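Local coordinates for excinuclease ABC, subunit A. (Deinococcus radiodurans, PDB 2VF7) that binds DNA and hydrolyses ATP as a zinc-containing UvrA-family ABC ATPase that acts in damage recognition and DNA repair, at the interface of chains A and B. Numbering follows the deposited sequence. Chains: chain A/B, Excinuclease ABC, subunit A..

The interface of chains A and B. Residues chain A 657-658; chain B 69-70.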
loop_
_atom_site.group_PDB
_atom_site.type_symbol
_atom_site.label_atom_id
_atom_site.label_comp_id
_atom_site.label_asym_id
_atom_site.label_seq_id
_atom_site.Cartn_x
_atom_site.Cartn_y
_atom_site.Cartn_z
ATOM N N LEU A 657 3.898 0.556 -4.330
ATOM C CA LEU A 657 4.915 1.571 -4.582
ATOM C C LEU A 657 5.790 0.932 -5.638
ATOM O O LEU A 657 5.948 -0.289 -5.621
ATOM C CB LEU A 657 5.722 1.896 -3.323
ATOM C CG LEU A 657 6.533 0.795 -2.604
ATOM C CD1 LEU A 657 7.927 1.580 -1.973
ATOM C CD2 LEU A 657 5.426 -0.022 -1.505
ATOM N N PRO A 658 6.370 1.734 -6.555
ATOM C CA PRO A 658 6.926 1.185 -7.786
ATOM C C PRO A 658 7.193 -0.317 -7.742
ATOM O O PRO A 658 7.971 -0.794 -6.908
ATOM C CB PRO A 658 8.216 1.991 -7.953
ATOM C CG PRO A 658 7.854 3.371 -7.384
ATOM C CD PRO A 658 6.613 3.189 -6.490
ATOM N N VAL B 69 8.412 8.836 1.007
ATOM C CA VAL B 69 8.742 7.571 0.368
ATOM C C VAL B 69 8.207 7.521 -1.061
ATOM O O VAL B 69 8.938 7.122 -1.966
ATOM C CB VAL B 69 8.242 6.375 1.193
ATOM C CG1 VAL B 69 7.979 5.172 0.298
ATOM C CG2 VAL B 69 9.252 6.039 2.289
ATOM N N SER B 70 6.958 7.943 -1.261
ATOM C CA SER B 70 6.367 8.058 -2.596
ATOM C C SER B 70 5.737 9.438 -2.778
ATOM O O SER B 70 4.577 9.632 -2.421
ATOM C CB SER B 70 5.320 6.960 -2.829
ATOM O OG SER B 70 5.933 5.718 -3.165
#
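A:Leu657 and B:Ser70 meet across the dimer interface through a serine hydroxyl directed at an aliphatic side chain, and they bury nearly equal surface, 28 and 29 Å². OG of B:Ser70 lies 3.8 Å from CB of A:Leu657, a van der Waals approach close to the root of the leucine rather than to its methyls. The hydroxyl comes almost end-on, its CB-OG bond aimed roughly at the leucine CB. Its first torsion supports this: OG stands opposite the serine carbonyl carbon and beside the backbone N (chi1 -79°), projecting toward chain A.

From CB the leucine heads back into chain A, CG being wedged over its own main chain with N and C on either flank (chi1 60°), and CD1 then turns along the interface toward B:Val69. CD1 of A:Leu657 and CG1 of B:Val69 are 4.3 Å apart, but the leucine branch end is poorly modelled and its methyl positions are approximate. The ring of A:Pro658 adds a margin on the side of the hydroxyl away from B:Val69, next to the leucine CB, where its CD lies 4.2 Å from OG of B:Ser70. On this side the serine oxygen meets leucine CB and, more distantly, proline CD.

The example illustrates how a two-fold interface can be built in part from small van der Waals patches; this one hides 79 Å² in all and has a twin with the chains exchanged. B:Val69 closes helix 49-69, which begins at the P-loop lysine, and B:Ser70 is the first residue beyond it. A:Leu657 and A:Pro658 belong to the loop joining strands 649-652 and 660-663, within the segment between the two cysteine pairs of a zinc site. The patch therefore sets a loop of one subunit's zinc-binding module against the far end of the other's P-loop helix, and probably helps to align the two subunits in the UvrA dimer.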